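Local coordinates for monosaccharide ABC transporter substrate-binding protein, CUT2 family (Acidothermus cellulolyticus, PDB 4RU1), which probably serves as the sugar-binding component of an ABC transporter and binds myo-inositol in its ligand pocket, at residues D59-D71 / V82-I94. Numbering follows the deposited sequence.
Sequences DPDSTKEAVLIQD and VTIPDPPALIPAI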
ATOM      1  N   ASP A  59      10.398  -5.413  -8.260  1.00 16.02           N
ATOM      2  CA  ASP A  59      10.406  -4.785  -9.574  1.00 16.80           C
ATOM      3  C   ASP A  59       9.036  -4.250  -9.904  1.00 17.42           C
ATOM      4  O   ASP A  59       8.056  -4.978  -9.824  1.00 15.71           O
ATOM      5  CB  ASP A  59      10.864  -5.801 -10.620  1.00 16.26           C
ATOM      6  CG  ASP A  59      11.487  -5.100 -11.864  1.00 17.46           C
ATOM      7  OD1 ASP A  59      10.756  -4.359 -12.560  1.00 17.79           O
ATOM      8  OD2 ASP A  59      12.634  -5.344 -12.158  1.00 18.34           O
ATOM      9  N   PRO A  60       8.981  -2.975 -10.364  1.00 15.87           N
ATOM     10  CA  PRO A  60       7.646  -2.450 -10.706  1.00 19.37           C
ATOM     11  C   PRO A  60       7.075  -2.959 -12.049  1.00 17.37           C
ATOM     12  O   PRO A  60       5.953  -2.580 -12.436  1.00 18.05           O
ATOM     13  CB  PRO A  60       7.917  -0.926 -10.742  1.00 19.77           C
ATOM     14  CG  PRO A  60       9.334  -0.837 -11.216  1.00 17.68           C
ATOM     15  CD  PRO A  60      10.027  -1.959 -10.459  1.00 19.11           C
ATOM     16  N   ASP A  61       7.884  -3.704 -12.828  1.00 16.61           N
ATOM     17  CA  ASP A  61       7.411  -4.447 -14.024  1.00 18.47           C
ATOM     18  C   ASP A  61       6.927  -5.839 -13.564  1.00 18.66           C
ATOM     19  O   ASP A  61       7.690  -6.659 -13.050  1.00 16.14           O
ATOM     20  CB  ASP A  61       8.593  -4.531 -15.035  1.00 17.76           C
ATOM     21  CG  ASP A  61       8.320  -5.340 -16.270  1.00 28.09           C
ATOM     22  OD1 ASP A  61       7.455  -6.214 -16.322  1.00 25.78           O
ATOM     23  OD2 ASP A  61       9.097  -5.142 -17.219  1.00 28.33           O
ATOM     24  N   SER A  62       5.613  -6.035 -13.616  1.00 16.66           N
ATOM     25  CA  SER A  62       5.069  -7.284 -13.147  1.00 15.16           C
ATOM     26  C   SER A  62       5.617  -8.527 -13.857  1.00 15.00           C
ATOM     27  O   SER A  62       5.564  -9.619 -13.328  1.00 15.80           O
ATOM     28  CB  SER A  62       3.562  -7.210 -13.154  1.00 21.33           C
ATOM     29  OG  SER A  62       3.120  -6.900 -14.448  1.00 20.47           O
ATOM     30  N   THR A  63       6.060  -8.405 -15.125  1.00 17.78           N
ATOM     31  CA  THR A  63       6.665  -9.575 -15.813  1.00 16.74           C
ATOM     32  C   THR A  63       7.968  -9.898 -15.087  1.00 14.50           C
ATOM     33  O   THR A  63       8.297 -11.069 -14.909  1.00 18.37           O
ATOM     34  CB  THR A  63       6.951  -9.226 -17.313  1.00 21.92           C
ATOM     35  OG1 THR A  63       5.726  -8.740 -17.846  1.00 27.03           O
ATOM     36  CG2 THR A  63       7.417 -10.403 -18.094  1.00 39.94           C
ATOM     37  N   LYS A  64       8.680  -8.838 -14.683  1.00 17.33           N
ATOM     38  CA  LYS A  64       9.958  -9.007 -13.955  1.00 14.44           C
ATOM     39  C   LYS A  64       9.678  -9.515 -12.479  1.00 15.59           C
ATOM     40  O   LYS A  64      10.426 -10.282 -11.899  1.00 16.32           O
ATOM     41  CB  LYS A  64      10.792  -7.783 -14.000  1.00 17.72           C
ATOM     42  CG  LYS A  64      11.371  -7.545 -15.397  1.00 16.77           C
ATOM     43  CD  LYS A  64      12.449  -6.520 -15.394  1.00 20.65           C
ATOM     44  CE  LYS A  64      13.192  -6.664 -16.736  1.00 17.43           C
ATOM     45  NZ  LYS A  64      14.381  -5.817 -16.625  1.00 18.13           N
ATOM     46  N   GLU A  65       8.623  -9.030 -11.849  1.00 15.33           N
ATOM     47  CA  GLU A  65       8.258  -9.588 -10.534  1.00 15.29           C
ATOM     48  C   GLU A  65       7.917 -11.085 -10.610  1.00 18.07           C
ATOM     49  O   GLU A  65       8.239 -11.820  -9.726  1.00 15.46           O
ATOM     50  CB  GLU A  65       7.103  -8.798  -9.911  1.00 16.62           C
ATOM     51  CG  GLU A  65       6.833  -9.206  -8.438  1.00 15.70           C
ATOM     52  CD  GLU A  65       5.658  -8.531  -7.793  1.00 19.86           C
ATOM     53  OE1 GLU A  65       4.955  -7.682  -8.377  1.00 16.52           O
ATOM     54  OE2 GLU A  65       5.374  -8.980  -6.625  1.00 17.27           O
ATOM     55  N   ALA A  66       7.246 -11.517 -11.681  1.00 14.40           N
ATOM     56  CA  ALA A  66       7.001 -12.930 -11.896  1.00 14.48           C
ATOM     57  C   ALA A  66       8.328 -13.673 -11.876  1.00 15.20           C
ATOM     58  O   ALA A  66       8.410 -14.764 -11.340  1.00 19.06           O
ATOM     59  CB  ALA A  66       6.298 -13.129 -13.215  1.00 19.94           C
ATOM     60  N   VAL A  67       9.305 -13.178 -12.618  1.00 15.04           N
ATOM     61  CA  VAL A  67      10.595 -13.832 -12.707  1.00 19.28           C
ATOM     62  C   VAL A  67      11.242 -13.917 -11.328  1.00 20.45           C
ATOM     63  O   VAL A  67      11.852 -14.888 -10.991  1.00 17.36           O
ATOM     64  CB  VAL A  67      11.466 -13.076 -13.713  1.00 17.84           C
ATOM     65  CG1 VAL A  67      12.884 -13.617 -13.766  1.00 17.93           C
ATOM     66  CG2 VAL A  67      10.867 -13.198 -15.111  1.00 21.05           C
ATOM     67  N   LEU A  68      11.124 -12.862 -10.514  1.00 15.78           N
ATOM     68  CA  LEU A  68      11.622 -12.908  -9.127  1.00 14.31           C
ATOM     69  C   LEU A  68      10.962 -14.067  -8.337  1.00 15.95           C
ATOM     70  O   LEU A  68      11.635 -14.612  -7.498  1.00 14.47           O
ATOM     71  CB  LEU A  68      11.424 -11.555  -8.418  1.00 15.96           C
ATOM     72  CG  LEU A  68      12.142 -10.316  -8.965  1.00 17.11           C
ATOM     73  CD1 LEU A  68      11.659  -9.162  -8.167  1.00 14.28           C
ATOM     74  CD2 LEU A  68      13.659 -10.441  -8.940  1.00 16.53           C
ATOM     75  N   ILE A  69       9.683 -14.372  -8.541  1.00 14.33           N
ATOM     76  CA  ILE A  69       9.008 -15.503  -7.848  1.00 14.19           C
ATOM     77  C   ILE A  69       9.684 -16.788  -8.269  1.00 20.10           C
ATOM     78  O   ILE A  69      10.014 -17.596  -7.396  1.00 16.10           O
ATOM     79  CB  ILE A  69       7.494 -15.575  -8.118  1.00 15.64           C
ATOM     80  CG1 ILE A  69       6.830 -14.310  -7.582  1.00 21.25           C
ATOM     81  CG2 ILE A  69       6.891 -16.771  -7.426  1.00 19.03           C
ATOM     82  CD1 ILE A  69       5.440 -14.026  -8.106  1.00 20.53           C
ATOM     83  N   GLN A  70       9.866 -16.971  -9.584  1.00 17.48           N
ATOM     84  CA  GLN A  70      10.612 -18.131 -10.132  1.00 16.77           C
ATOM     85  C   GLN A  70      12.023 -18.317  -9.555  1.00 15.20           C
ATOM     86  O   GLN A  70      12.418 -19.438  -9.207  1.00 17.52           O
ATOM     87  CB  GLN A  70      10.558 -18.082 -11.665  1.00 19.28           C
ATOM     88  CG  GLN A  70       9.114 -18.174 -12.189  1.00 45.17           C
ATOM     89  CD  GLN A  70       8.914 -18.003 -13.702  1.00113.34           C
ATOM     90  OE1 GLN A  70       9.394 -17.053 -14.321  1.00 31.13           O
ATOM     91  NE2 GLN A  70       8.135 -18.906 -14.291  1.00 33.69           N
ATOM     92  N   ASP A  71      12.763 -17.203  -9.407  1.00 14.41           N
ATOM     93  CA  ASP A  71      14.136 -17.181  -8.808  1.00 15.55           C
ATOM     94  C   ASP A  71      14.045 -17.790  -7.447  1.00 15.03           C
ATOM     95  O   ASP A  71      14.787 -18.668  -7.135  1.00 19.18           O
ATOM     96  CB  ASP A  71      14.803 -15.819  -8.662  1.00 19.31           C
ATOM     97  CG  ASP A  71      15.058 -15.093 -10.023  1.00 24.34           C
ATOM     98  OD1 ASP A  71      15.057 -15.750 -11.113  1.00 21.86           O
ATOM     99  OD2 ASP A  71      15.302 -13.850  -9.914  1.00 22.14           O
ATOM    100  N   VAL A  82       4.601 -12.392  -1.071  1.00 12.38           N
ATOM    101  CA  VAL A  82       4.528 -11.745  -2.369  1.00 12.68           C
ATOM    102  C   VAL A  82       3.369 -10.760  -2.476  1.00 12.60           C
ATOM    103  O   VAL A  82       2.321 -10.929  -1.873  1.00 13.64           O
ATOM    104  CB  VAL A  82       4.360 -12.806  -3.456  1.00 13.99           C
ATOM    105  CG1 VAL A  82       3.042 -13.562  -3.370  1.00 21.61           C
ATOM    106  CG2 VAL A  82       4.599 -12.217  -4.813  1.00 15.73           C
ATOM    107  N   THR A  83       3.579  -9.684  -3.235  1.00 12.08           N
ATOM    108  CA  THR A  83       2.503  -8.702  -3.565  1.00 11.96           C
ATOM    109  C   THR A  83       1.883  -9.016  -4.940  1.00 15.82           C
ATOM    110  O   THR A  83       2.578  -9.545  -5.822  1.00 14.19           O
ATOM    111  CB  THR A  83       3.029  -7.260  -3.548  1.00 13.10           C
ATOM    112  OG1 THR A  83       3.923  -7.104  -4.667  1.00 13.61           O
ATOM    113  CG2 THR A  83       3.769  -7.003  -2.288  1.00 13.07           C
ATOM    114  N   ILE A  84       0.602  -8.752  -5.142  1.00 12.05           N
ATOM    115  CA  ILE A  84      -0.072  -9.129  -6.375  1.00 11.18           C
ATOM    116  C   ILE A  84      -0.828  -7.901  -6.935  1.00 14.15           C
ATOM    117  O   ILE A  84      -2.033  -7.902  -7.091  1.00 15.94           O
ATOM    118  CB  ILE A  84      -1.058 -10.297  -6.199  1.00 15.11           C
ATOM    119  CG1 ILE A  84      -0.517 -11.359  -5.261  1.00 15.66           C
ATOM    120  CG2 ILE A  84      -1.410 -10.891  -7.558  1.00 16.65           C
ATOM    121  CD1 ILE A  84      -1.474 -12.439  -4.904  1.00 15.64           C
ATOM    122  N   PRO A  85      -0.078  -6.889  -7.421  1.00 12.57           N
ATOM    123  CA  PRO A  85      -0.716  -5.744  -8.022  1.00 14.33           C
ATOM    124  C   PRO A  85      -1.324  -6.032  -9.392  1.00 15.13           C
ATOM    125  O   PRO A  85      -2.163  -5.329  -9.888  1.00 14.51           O
ATOM    126  CB  PRO A  85       0.420  -4.712  -8.116  1.00 15.42           C
ATOM    127  CG  PRO A  85       1.663  -5.566  -8.272  1.00 16.90           C
ATOM    128  CD  PRO A  85       1.372  -6.684  -7.266  1.00 12.94           C
ATOM    129  N   ASP A  86      -0.759  -7.001 -10.112  1.00 17.48           N
ATOM    130  CA  ASP A  86      -1.197  -7.324 -11.492  1.00 19.55           C
ATOM    131  C   ASP A  86      -1.449  -8.822 -11.532  1.00 19.01           C
ATOM    132  O   ASP A  86      -0.567  -9.608 -11.905  1.00 19.19           O
ATOM    133  CB  ASP A  86      -0.038  -6.938 -12.423  1.00 20.13           C
ATOM    134  CG  ASP A  86      -0.352  -7.070 -13.900  1.00 22.90           C
ATOM    135  OD1 ASP A  86      -1.377  -7.697 -14.291  1.00 33.83           O
ATOM    136  OD2 ASP A  86       0.485  -6.529 -14.653  1.00 23.89           O
ATOM    137  N   PRO A  87      -2.639  -9.290 -11.121  1.00 21.52           N
ATOM    138  CA  PRO A  87      -2.933 -10.720 -11.034  1.00 17.50           C
ATOM    139  C   PRO A  87      -2.695 -11.491 -12.348  1.00 21.82           C
ATOM    140  O   PRO A  87      -2.002 -12.505 -12.297  1.00 21.02           O
ATOM    141  CB  PRO A  87      -4.387 -10.755 -10.539  1.00 22.53           C
ATOM    142  CG  PRO A  87      -4.492  -9.437  -9.749  1.00 22.64           C
ATOM    143  CD  PRO A  87      -3.746  -8.474 -10.593  1.00 22.50           C
ATOM    144  N   PRO A  88      -3.129 -10.960 -13.522  1.00 26.89           N
ATOM    145  CA  PRO A  88      -2.861 -11.780 -14.738  1.00 26.42           C
ATOM    146  C   PRO A  88      -1.386 -12.124 -14.909  1.00 21.61           C
ATOM    147  O   PRO A  88      -1.043 -13.206 -15.416  1.00 25.42           O
ATOM    148  CB  PRO A  88      -3.299 -10.847 -15.882  1.00 29.94           C
ATOM    149  CG  PRO A  88      -4.364  -9.996 -15.251  1.00 39.80           C
ATOM    150  CD  PRO A  88      -3.802  -9.696 -13.884  1.00 25.26           C
ATOM    151  N   ALA A  89      -0.520 -11.167 -14.545  1.00 17.39           N
ATOM    152  CA  ALA A  89       0.917 -11.311 -14.779  1.00 19.65           C
ATOM    153  C   ALA A  89       1.632 -12.166 -13.738  1.00 20.56           C
ATOM    154  O   ALA A  89       2.762 -12.660 -13.992  1.00 18.71           O
ATOM    155  CB  ALA A  89       1.546  -9.950 -14.841  1.00 18.81           C
ATOM    156  N   LEU A  90       0.981 -12.390 -12.584  1.00 18.15           N
ATOM    157  CA  LEU A  90       1.669 -12.935 -11.399  1.00 15.42           C
ATOM    158  C   LEU A  90       1.086 -14.209 -10.882  1.00 15.91           C
ATOM    159  O   LEU A  90       1.809 -15.006 -10.313  1.00 16.29           O
ATOM    160  CB  LEU A  90       1.635 -11.931 -10.253  1.00 18.03           C
ATOM    161  CG  LEU A  90       2.514 -10.719 -10.552  1.00 16.52           C
ATOM    162  CD1 LEU A  90       2.192  -9.594  -9.573  1.00 16.97           C
ATOM    163  CD2 LEU A  90       4.016 -11.014 -10.589  1.00 16.93           C
ATOM    164  N   ILE A  91      -0.221 -14.430 -11.066  1.00 19.53           N
ATOM    165  CA  ILE A  91      -0.888 -15.664 -10.618  1.00 17.09           C
ATOM    166  C   ILE A  91      -0.268 -16.978 -11.103  1.00 19.10           C
ATOM    167  O   ILE A  91      -0.012 -17.859 -10.308  1.00 21.04           O
ATOM    168  CB  ILE A  91      -2.432 -15.661 -10.820  1.00 21.53           C
ATOM    169  CG1 ILE A  91      -3.091 -14.500 -10.031  1.00 28.49           C
ATOM    170  CG2 ILE A  91      -3.045 -16.959 -10.360  1.00 22.89           C
ATOM    171  CD1 ILE A  91      -2.971 -14.544  -8.542  1.00 26.79           C
ATOM    172  N   PRO A  92       0.089 -17.035 -12.397  1.00 20.46           N
ATOM    173  CA  PRO A  92       0.699 -18.304 -12.878  1.00 16.49           C
ATOM    174  C   PRO A  92       2.009 -18.647 -12.122  1.00 13.60           C
ATOM    175  O   PRO A  92       2.185 -19.795 -11.716  1.00 23.19           O
ATOM    176  CB  PRO A  92       0.986 -17.981 -14.340  1.00 20.45           C
ATOM    177  CG  PRO A  92       0.098 -16.847 -14.735  1.00 34.22           C
ATOM    178  CD  PRO A  92       0.003 -16.021 -13.464  1.00 21.76           C
ATOM    179  N   ALA A  93       2.870 -17.649 -11.874  1.00 17.28           N
ATOM    180  CA  ALA A  93       4.109 -17.916 -11.148  1.00 17.04           C
ATOM    181  C   ALA A  93       3.817 -18.258  -9.697  1.00 22.95           C
ATOM    182  O   ALA A  93       4.478 -19.086  -9.089  1.00 18.71           O
ATOM    183  CB  ALA A  93       5.068 -16.716 -11.215  1.00 22.75           C
ATOM    184  N   ILE A  94       2.788 -17.653  -9.117  1.00 16.04           N
ATOM    185  CA  ILE A  94       2.453 -18.006  -7.755  1.00 17.57           C
ATOM    186  C   ILE A  94       1.958 -19.470  -7.680  1.00 16.80           C
ATOM    187  O   ILE A  94       2.442 -20.237  -6.833  1.00 18.62           O
ATOM    188  CB  ILE A  94       1.467 -16.996  -7.074  1.00 14.23           C
ATOM    189  CG1 ILE A  94       2.062 -15.581  -6.998  1.00 15.82           C
ATOM    190  CG2 ILE A  94       1.061 -17.522  -5.722  1.00 14.79           C
ATOM    191  CD1 ILE A  94       1.110 -14.461  -6.722  1.00 16.21           C
TER
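Ser62 meets Asp86 where two neighbouring, nearly parallel helices begin on one face of a parallel sheet, in a Rossmann-like α/β lobe of a type I periplasmic binding protein; their short axes run 8.6 Å apart at 11°. With OG between its backbone N and carbonyl carbon, Ser62 donates to Asp86 OD2 over 2.7 Å, reaching that oxygen from above the carboxylate plane, 40° out of it. The bond ties the first turn of helix 62-71 to the N-cap residue of helix 87-94, and the methyl of Ala89 lies against the same hydroxyl.

One turn on, Glu65 stretches fully extended, CG anti to the backbone N (chi1 -171°), into the buried ground between helix and sheet. Glu65 OE2 lies 3.1 Å from Thr83 OG1, which is also hydrogen-bonded to His28, a residue of the inositol pocket. Glu65 OE2 is 3.0 Å from Thr83 O as well, and since both are acceptors this closeness is consistent with a carboxyl that carries a proton at least part of the time. OE1 turns toward Leu90 CD1 and the ring of Pro85. Replacing this side chain by an alanine is likely to leave Thr83 OG1 without its carboxyl partner and open a gap beside Leu90 CD1.

Leu90 is a knob among Ser62, Glu65, Ala66 and Ile69, its CD2 pressed on the backbone at Ser62 O and, at 3.4 Å, Ala66 N. Ala66 CB lies 4.3 Å from Ala93 CB, small side chains consistent with the closeness of the axes. Ile69 finishes the seam: its CB packs on Ala93 CB, its CG2 approaches Ala93 O, and its CD1 reaches in between strand and helix, 3.9 Å from Val82 CG2 and from Ile94 CG1.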